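Local coordinates for cell division protein FtsX (Streptococcus pneumoniae, PDB 6HFX), which forms, with FtsE, an ABC-type complex of cell division and interacts through its large extracellular loop with the peptidoglycan hydrolase PcsB, at residues 8-13 with 85-90; 56-61 with 78-83. All coordinates share one frame; numbering follows the deposited sequence.

Contact 1 of 2, residues 8-13 with 85-90; sequences RVVVYI and AYIVEA
V9 and V11 of strand 8-13 pair with V88 and Y86 of strand 85-90, the strands running antiparallel at 164°, their axes 4.5 Å apart at closest. These are the two central strands of the four-stranded antiparallel sheet of the FtsX extracellular domain. Strand 49-55 flanks 85-90, and strand 109-113 flanks 8-13. V9 and V88 exchange two straight backbone hydrogen bonds, V9 N to V88 O (2.9 Å) and V88 N to V9 O (2.8 Å). V11 and Y86 form the next hydrogen-bonded pair. R8 with E89, V10 with I87 and Y12 with A85 are the non-hydrogen-bonded pairs.

V9, V11, Y86 and V88 share the sheet face packed against helices 38-45 and 96-103. There V11 CG2 meets V88 CG2 obliquely at 4.1 Å. The hydroxyl of Y86 is hydrogen-bonded to D19. On the other face, A85 CB touches both V10 CG1, at 3.9 Å, and Y12 CD1, at 3.7 Å. The Y12 hydroxyl bonds to Q113 of strand 109-113. I13 sets CG1 anti to its carbonyl carbon (chi1 -73°), and CD1 at the end of that branch lies 3.6 Å from Y86 CE2.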
ATOM      1  N   ARG A   8     -13.235  -0.802  -3.684  1.00 65.01           N
ATOM      2  CA  ARG A   8     -11.898  -0.455  -3.220  1.00 56.68           C
ATOM      3  C   ARG A   8     -11.473  -1.393  -2.103  1.00 45.34           C
ATOM      4  O   ARG A   8     -12.213  -1.579  -1.128  1.00 45.64           O
ATOM      5  CB  ARG A   8     -11.828   0.991  -2.720  1.00 57.98           C
ATOM      6  CG  ARG A   8     -11.655   1.134  -1.203  1.00 76.79           C
ATOM      7  CD  ARG A   8     -11.274   2.573  -0.729  1.00 89.77           C
ATOM      8  NE  ARG A   8     -11.384   2.738   0.733  1.00 96.66           N
ATOM      9  CZ  ARG A   8     -11.148   3.865   1.409  1.00 98.28           C
ATOM     10  NH1 ARG A   8     -10.777   4.974   0.777  1.00 98.05           N
ATOM     11  NH2 ARG A   8     -11.287   3.878   2.730  1.00106.23           N
ATOM     12  N   VAL A   9     -10.293  -1.994  -2.267  1.00 44.44           N
ATOM     13  CA  VAL A   9      -9.579  -2.673  -1.194  1.00 44.20           C
ATOM     14  C   VAL A   9      -8.277  -1.923  -0.947  1.00 52.51           C
ATOM     15  O   VAL A   9      -7.590  -1.521  -1.893  1.00 51.92           O
ATOM     16  CB  VAL A   9      -9.283  -4.145  -1.542  1.00 46.63           C
ATOM     17  CG1 VAL A   9      -8.721  -4.834  -0.340  1.00 50.35           C
ATOM     18  CG2 VAL A   9     -10.528  -4.839  -2.022  1.00 56.60           C
ATOM     19  N   VAL A  10      -7.916  -1.750   0.316  1.00 44.53           N
ATOM     20  CA  VAL A  10      -6.641  -1.139   0.647  1.00 50.61           C
ATOM     21  C   VAL A  10      -5.745  -2.222   1.264  1.00 52.31           C
ATOM     22  O   VAL A  10      -6.100  -2.844   2.279  1.00 45.19           O
ATOM     23  CB  VAL A  10      -6.837   0.076   1.570  1.00 42.77           C
ATOM     24  CG1 VAL A  10      -5.523   0.886   1.776  1.00 43.09           C
ATOM     25  CG2 VAL A  10      -7.910   0.976   1.023  1.00 52.42           C
ATOM     26  N   VAL A  11      -4.582  -2.448   0.652  1.00 51.81           N
ATOM     27  CA  VAL A  11      -3.627  -3.465   1.091  1.00 40.79           C
ATOM     28  C   VAL A  11      -2.434  -2.744   1.701  1.00 54.40           C
ATOM     29  O   VAL A  11      -1.592  -2.194   0.983  1.00 56.26           O
ATOM     30  CB  VAL A  11      -3.202  -4.373  -0.068  1.00 46.31           C
ATOM     31  CG1 VAL A  11      -2.063  -5.345   0.361  1.00 40.94           C
ATOM     32  CG2 VAL A  11      -4.395  -5.152  -0.568  1.00 42.94           C
ATOM     33  N   TYR A  12      -2.352  -2.741   3.027  1.00 52.01           N
ATOM     34  CA  TYR A  12      -1.248  -2.087   3.717  1.00 50.28           C
ATOM     35  C   TYR A  12      -0.046  -3.011   3.788  1.00 56.31           C
ATOM     36  O   TYR A  12      -0.187  -4.215   4.003  1.00 53.53           O
ATOM     37  CB  TYR A  12      -1.662  -1.676   5.126  1.00 46.30           C
ATOM     38  CG  TYR A  12      -2.834  -0.775   5.097  1.00 46.05           C
ATOM     39  CD1 TYR A  12      -2.689   0.571   4.794  1.00 45.84           C
ATOM     40  CD2 TYR A  12      -4.107  -1.273   5.324  1.00 46.71           C
ATOM     41  CE1 TYR A  12      -3.802   1.411   4.768  1.00 46.57           C
ATOM     42  CE2 TYR A  12      -5.189  -0.472   5.290  1.00 46.97           C
ATOM     43  CZ  TYR A  12      -5.052   0.859   5.012  1.00 47.03           C
ATOM     44  OH  TYR A  12      -6.211   1.609   4.996  1.00 48.19           O
ATOM     45  N   ILE A  13       1.128  -2.432   3.638  1.00 58.62           N
ATOM     46  CA  ILE A  13       2.371  -3.175   3.481  1.00 55.87           C
ATOM     47  C   ILE A  13       3.161  -3.132   4.781  1.00 59.25           C
ATOM     48  O   ILE A  13       3.167  -2.118   5.496  1.00 59.36           O
ATOM     49  CB  ILE A  13       3.201  -2.606   2.315  1.00 59.47           C
ATOM     50  CG1 ILE A  13       2.573  -2.973   0.977  1.00 48.68           C
ATOM     51  CG2 ILE A  13       4.648  -3.109   2.384  1.00 68.00           C
ATOM     52  CD1 ILE A  13       2.977  -2.046  -0.117  1.00 52.89           C
ATOM     53  N   ALA A  85       0.721   1.525   1.092  1.00 43.51           N
ATOM     54  CA  ALA A  85      -0.477   0.775   0.762  1.00 44.38           C
ATOM     55  C   ALA A  85      -0.572   0.617  -0.743  1.00 34.94           C
ATOM     56  O   ALA A  85      -0.004   1.401  -1.497  1.00 42.98           O
ATOM     57  CB  ALA A  85      -1.748   1.475   1.297  1.00 40.62           C
ATOM     58  N   TYR A  86      -1.304  -0.413  -1.161  1.00 43.15           N
ATOM     59  CA  TYR A  86      -1.813  -0.538  -2.521  1.00 45.13           C
ATOM     60  C   TYR A  86      -3.330  -0.332  -2.475  1.00 42.98           C
ATOM     61  O   TYR A  86      -4.050  -1.051  -1.770  1.00 39.11           O
ATOM     62  CB  TYR A  86      -1.469  -1.894  -3.155  1.00 38.10           C
ATOM     63  CG  TYR A  86      -0.049  -1.968  -3.643  1.00 42.87           C
ATOM     64  CD1 TYR A  86       0.408  -1.104  -4.626  1.00 41.46           C
ATOM     65  CD2 TYR A  86       0.842  -2.881  -3.111  1.00 36.95           C
ATOM     66  CE1 TYR A  86       1.687  -1.155  -5.064  1.00 37.34           C
ATOM     67  CE2 TYR A  86       2.152  -2.933  -3.551  1.00 37.01           C
ATOM     68  CZ  TYR A  86       2.554  -2.068  -4.523  1.00 35.38           C
ATOM     69  OH  TYR A  86       3.831  -2.093  -4.964  1.00 40.09           O
ATOM     70  N   ILE A  87      -3.814   0.644  -3.226  1.00 48.03           N
ATOM     71  CA  ILE A  87      -5.248   0.841  -3.391  1.00 33.50           C
ATOM     72  C   ILE A  87      -5.661   0.065  -4.636  1.00 43.53           C
ATOM     73  O   ILE A  87      -5.238   0.380  -5.757  1.00 41.89           O
ATOM     74  CB  ILE A  87      -5.621   2.322  -3.493  1.00 38.05           C
ATOM     75  CG1 ILE A  87      -5.405   3.015  -2.142  1.00 56.90           C
ATOM     76  CG2 ILE A  87      -7.099   2.446  -3.847  1.00 44.00           C
ATOM     77  CD1 ILE A  87      -4.127   3.733  -1.995  1.00 57.01           C
ATOM     78  N   VAL A  88      -6.478  -0.958  -4.433  1.00 44.30           N
ATOM     79  CA  VAL A  88      -6.827  -1.946  -5.443  1.00 46.76           C
ATOM     80  C   VAL A  88      -8.291  -1.770  -5.801  1.00 52.66           C
ATOM     81  O   VAL A  88      -9.139  -1.583  -4.917  1.00 48.95           O
ATOM     82  CB  VAL A  88      -6.578  -3.354  -4.884  1.00 42.35           C
ATOM     83  CG1 VAL A  88      -6.804  -4.424  -5.920  1.00 44.51           C
ATOM     84  CG2 VAL A  88      -5.196  -3.433  -4.259  1.00 48.30           C
ATOM     85  N   GLU A  89      -8.594  -1.837  -7.085  1.00 48.24           N
ATOM     86  CA  GLU A  89      -9.969  -1.738  -7.543  1.00 42.46           C
ATOM     87  C   GLU A  89     -10.431  -3.093  -8.040  1.00 42.03           C
ATOM     88  O   GLU A  89      -9.798  -3.664  -8.933  1.00 44.99           O
ATOM     89  CB  GLU A  89     -10.110  -0.707  -8.658  1.00 49.68           C
ATOM     90  CG  GLU A  89     -11.412  -0.902  -9.432  1.00 57.86           C
ATOM     91  CD  GLU A  89     -11.528   0.009 -10.628  1.00 69.67           C
ATOM     92  OE1 GLU A  89     -10.499   0.567 -11.064  1.00 77.16           O
ATOM     93  OE2 GLU A  89     -12.649   0.161 -11.135  1.00 74.88           O
ATOM     94  N   ALA A  90     -11.569  -3.570  -7.514  1.00 41.88           N
ATOM     95  CA  ALA A  90     -12.172  -4.816  -7.973  1.00 44.57           C
ATOM     96  C   ALA A  90     -13.057  -4.570  -9.194  1.00 45.41           C
ATOM     97  O   ALA A  90     -13.490  -3.447  -9.458  1.00 44.20           O
ATOM     98  CB  ALA A  90     -12.990  -5.473  -6.859  1.00 46.60           C
TER

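Contact 2 of 2, residues 56-61 with 78-83; sequences SKEEQY and DANPLY
N80 lays its side-chain amide over one face of the Y61 ring. The two planes are 18° apart, and N80 CG sits toward the ring's rim. N80 CB makes a CH-pi contact 4.2 Å from the ring centroid, almost on the ring normal. L82 comes to the same ring from its edge, crossing Y61 at about a right angle. Its CD1 methyl is 3.7 Å from Y61 CB and also packs on Q60 CB.

Two side-chain amides make the polar contacts, one from each side. N80 ND2 gives a weak bond to K57 O (3.3 Å). Q60 NE2 donates to Y83 O at 3.0 Å, bent to 141° at the hydrogen. Water 1 adds a bridge, donating to Q60 OE1 and accepting from Y83 N. The aliphatic part of K57 crosses the loop, with CD 3.3 Å from L82 O.

N80 also begins an Asx turn. Its OD1 accepts from L82 N at 2.7 Å, which fixes the rotation of the amide and probably helps keep it flat over the ring. The first turn of helix 57-66 is fixed by a capping box: E59 N donates to S56 OG, and S56 N to E59 OE1. Next to Y83 in the same loop, D84 OD1 accepts from K57 N.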
ATOM      1  N   SER A  56       2.226   5.886  -0.971  1.00 55.44           N
ATOM      2  CA  SER A  56       3.349   5.852  -0.035  1.00 55.67           C
ATOM      3  C   SER A  56       2.993   6.558   1.257  1.00 51.15           C
ATOM      4  O   SER A  56       2.308   7.581   1.241  1.00 45.65           O
ATOM      5  CB  SER A  56       4.577   6.527  -0.640  1.00 65.73           C
ATOM      6  OG  SER A  56       4.474   7.938  -0.554  1.00 61.02           O
ATOM      7  N   LYS A  57       3.523   6.041   2.373  1.00 50.89           N
ATOM      8  CA  LYS A  57       3.148   6.555   3.681  1.00 55.32           C
ATOM      9  C   LYS A  57       3.447   8.040   3.792  1.00 52.75           C
ATOM     10  O   LYS A  57       2.728   8.764   4.487  1.00 57.54           O
ATOM     11  CB  LYS A  57       3.865   5.771   4.790  1.00 57.24           C
ATOM     12  CG  LYS A  57       5.379   5.987   4.852  1.00 56.99           C
ATOM     13  CD  LYS A  57       6.000   5.248   6.040  1.00 61.20           C
ATOM     14  CE  LYS A  57       7.473   5.105   5.858  1.00 57.04           C
ATOM     15  NZ  LYS A  57       7.755   4.044   4.878  1.00 74.46           N
ATOM     16  N   GLU A  58       4.496   8.509   3.116  1.00 45.43           N
ATOM     17  CA  GLU A  58       4.785   9.940   3.106  1.00 61.29           C
ATOM     18  C   GLU A  58       3.691  10.720   2.381  1.00 68.10           C
ATOM     19  O   GLU A  58       3.366  11.849   2.773  1.00 77.16           O
ATOM     20  CB  GLU A  58       6.156  10.216   2.473  1.00 61.77           C
ATOM     21  CG  GLU A  58       7.371   9.680   3.241  1.00 65.61           C
ATOM     22  CD  GLU A  58       7.741   8.242   2.875  1.00 65.20           C
ATOM     23  OE1 GLU A  58       7.468   7.819   1.733  1.00 64.70           O
ATOM     24  OE2 GLU A  58       8.301   7.535   3.739  1.00 72.66           O
ATOM     25  N   GLU A  59       3.128  10.147   1.309  1.00 74.86           N
ATOM     26  CA  GLU A  59       1.993  10.773   0.634  1.00 73.85           C
ATOM     27  C   GLU A  59       0.788  10.894   1.571  1.00 67.57           C
ATOM     28  O   GLU A  59       0.184  11.967   1.693  1.00 62.76           O
ATOM     29  CB  GLU A  59       1.630   9.984  -0.629  1.00 86.34           C
ATOM     30  CG  GLU A  59       2.462  10.347  -1.860  1.00101.61           C
ATOM     31  CD  GLU A  59       2.067   9.563  -3.115  1.00111.73           C
ATOM     32  OE1 GLU A  59       2.058   8.311  -3.071  1.00112.40           O
ATOM     33  OE2 GLU A  59       1.771  10.203  -4.148  1.00113.69           O
ATOM     34  N   GLN A  60       0.423   9.804   2.248  1.00 47.88           N
ATOM     35  CA  GLN A  60      -0.738   9.863   3.113  1.00 57.82           C
ATOM     36  C   GLN A  60      -0.494  10.751   4.322  1.00 67.74           C
ATOM     37  O   GLN A  60      -1.456  11.249   4.926  1.00 74.60           O
ATOM     38  CB  GLN A  60      -1.086   8.449   3.561  1.00 53.40           C
ATOM     39  CG  GLN A  60      -1.090   7.484   2.429  1.00 53.11           C
ATOM     40  CD  GLN A  60      -1.005   6.064   2.918  1.00 63.98           C
ATOM     41  OE1 GLN A  60      -1.637   5.699   3.919  1.00 55.17           O
ATOM     42  NE2 GLN A  60      -0.196   5.258   2.245  1.00 41.51           N
ATOM     43  N   TYR A  61       0.773  10.951   4.697  1.00 59.10           N
ATOM     44  CA  TYR A  61       1.064  11.749   5.887  1.00 66.36           C
ATOM     45  C   TYR A  61       0.794  13.224   5.609  1.00 71.24           C
ATOM     46  O   TYR A  61       0.265  13.938   6.475  1.00 71.92           O
ATOM     47  CB  TYR A  61       2.517  11.509   6.342  1.00 63.09           C
ATOM     48  CG  TYR A  61       2.952  12.024   7.705  1.00 56.23           C
ATOM     49  CD1 TYR A  61       2.326  11.616   8.869  1.00 66.08           C
ATOM     50  CD2 TYR A  61       4.044  12.872   7.820  1.00 72.41           C
ATOM     51  CE1 TYR A  61       2.755  12.072  10.105  1.00 76.43           C
ATOM     52  CE2 TYR A  61       4.482  13.324   9.045  1.00 67.66           C
ATOM     53  CZ  TYR A  61       3.841  12.922  10.179  1.00 79.40           C
ATOM     54  OH  TYR A  61       4.289  13.385  11.392  1.00 93.35           O
ATOM     55  N   ASP A  78       7.932  12.787  15.063  1.00106.97           N
ATOM     56  CA  ASP A  78       8.220  11.601  15.850  1.00106.01           C
ATOM     57  C   ASP A  78       8.023  10.347  14.993  1.00105.07           C
ATOM     58  O   ASP A  78       7.266   9.443  15.330  1.00114.69           O
ATOM     59  CB  ASP A  78       7.343  11.627  17.110  1.00113.00           C
ATOM     60  CG  ASP A  78       7.262  10.299  17.838  1.00112.93           C
ATOM     61  OD1 ASP A  78       8.311   9.747  18.220  1.00114.50           O
ATOM     62  OD2 ASP A  78       6.126   9.818  18.039  1.00108.00           O
ATOM     63  N   ALA A  79       8.737  10.287  13.858  1.00 88.90           N
ATOM     64  CA  ALA A  79       8.740   9.041  13.097  1.00 79.84           C
ATOM     65  C   ALA A  79       7.391   8.656  12.500  1.00 80.38           C
ATOM     66  O   ALA A  79       6.610   7.946  13.139  1.00 83.49           O
ATOM     67  CB  ALA A  79       9.244   7.886  13.959  1.00 78.63           C
ATOM     68  N   ASN A  80       7.071   9.201  11.320  1.00 86.48           N
ATOM     69  CA  ASN A  80       5.840   8.901  10.589  1.00 80.11           C
ATOM     70  C   ASN A  80       5.388   7.453  10.784  1.00 63.57           C
ATOM     71  O   ASN A  80       6.063   6.506  10.366  1.00 61.62           O
ATOM     72  CB  ASN A  80       6.045   9.178   9.092  1.00 67.34           C
ATOM     73  CG  ASN A  80       4.866   8.709   8.228  1.00 68.29           C
ATOM     74  OD1 ASN A  80       3.952   8.027   8.708  1.00 74.67           O
ATOM     75  ND2 ASN A  80       4.890   9.070   6.945  1.00 49.66           N
ATOM     76  N   PRO A  81       4.210   7.261  11.370  1.00 61.72           N
ATOM     77  CA  PRO A  81       3.720   5.916  11.721  1.00 66.44           C
ATOM     78  C   PRO A  81       2.776   5.281  10.708  1.00 61.71           C
ATOM     79  O   PRO A  81       2.167   4.260  11.047  1.00 59.57           O
ATOM     80  CB  PRO A  81       2.975   6.178  13.035  1.00 66.80           C
ATOM     81  CG  PRO A  81       2.474   7.558  12.880  1.00 66.77           C
ATOM     82  CD  PRO A  81       3.361   8.323  11.931  1.00 74.35           C
ATOM     83  N   LEU A  82       2.580   5.888   9.540  1.00 54.99           N
ATOM     84  CA  LEU A  82       1.656   5.371   8.546  1.00 59.87           C
ATOM     85  C   LEU A  82       2.292   4.237   7.715  1.00 64.51           C
ATOM     86  O   LEU A  82       3.480   3.945   7.815  1.00 63.29           O
ATOM     87  CB  LEU A  82       1.177   6.514   7.652  1.00 65.39           C
ATOM     88  CG  LEU A  82       0.571   7.735   8.360  1.00 73.29           C
ATOM     89  CD1 LEU A  82       0.163   8.781   7.318  1.00 65.05           C
ATOM     90  CD2 LEU A  82      -0.631   7.335   9.224  1.00 71.32           C
ATOM     91  N   TYR A  83       1.477   3.582   6.885  1.00 53.88           N
ATOM     92  CA  TYR A  83       1.917   2.415   6.128  1.00 63.80           C
ATOM     93  C   TYR A  83       1.782   2.638   4.632  1.00 60.70           C
ATOM     94  O   TYR A  83       0.751   3.138   4.168  1.00 57.55           O
ATOM     95  CB  TYR A  83       1.107   1.171   6.493  1.00 55.16           C
ATOM     96  CG  TYR A  83       1.110   0.887   7.957  1.00 60.89           C
ATOM     97  CD1 TYR A  83       0.322   1.625   8.826  1.00 64.59           C
ATOM     98  CD2 TYR A  83       1.911  -0.114   8.486  1.00 66.57           C
ATOM     99  CE1 TYR A  83       0.330   1.365  10.196  1.00 69.77           C
ATOM    100  CE2 TYR A  83       1.926  -0.378   9.843  1.00 62.68           C
ATOM    101  CZ  TYR A  83       1.138   0.363  10.692  1.00 63.28           C
ATOM    102  OH  TYR A  83       1.157   0.104  12.043  1.00 64.48           O
TER
HETATM  103  O   HOH W   1      -1.145   4.075   6.335  1.00 45.20           O

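Contact 1 is core and contact 2 is surface, with centres about 16 Å apart. Contact 1 joins two neighbouring strands of the sheet by regular backbone bonds and mostly aliphatic packing. Contact 2 joins the start of helix 57-66 to the irregular loop that leads into strand 85-90. Its bonds use side-chain amides and a water, and its packing centres on an aromatic ring. No element is shared, but contact 2 is nested in the chain between the two strands of contact 1. D84 alone separates Y83 from A85. The contacts also touch in space: Y12 CB packs on Y83 CB at 4.2 Å, and I13 O lies near the Y83 ring.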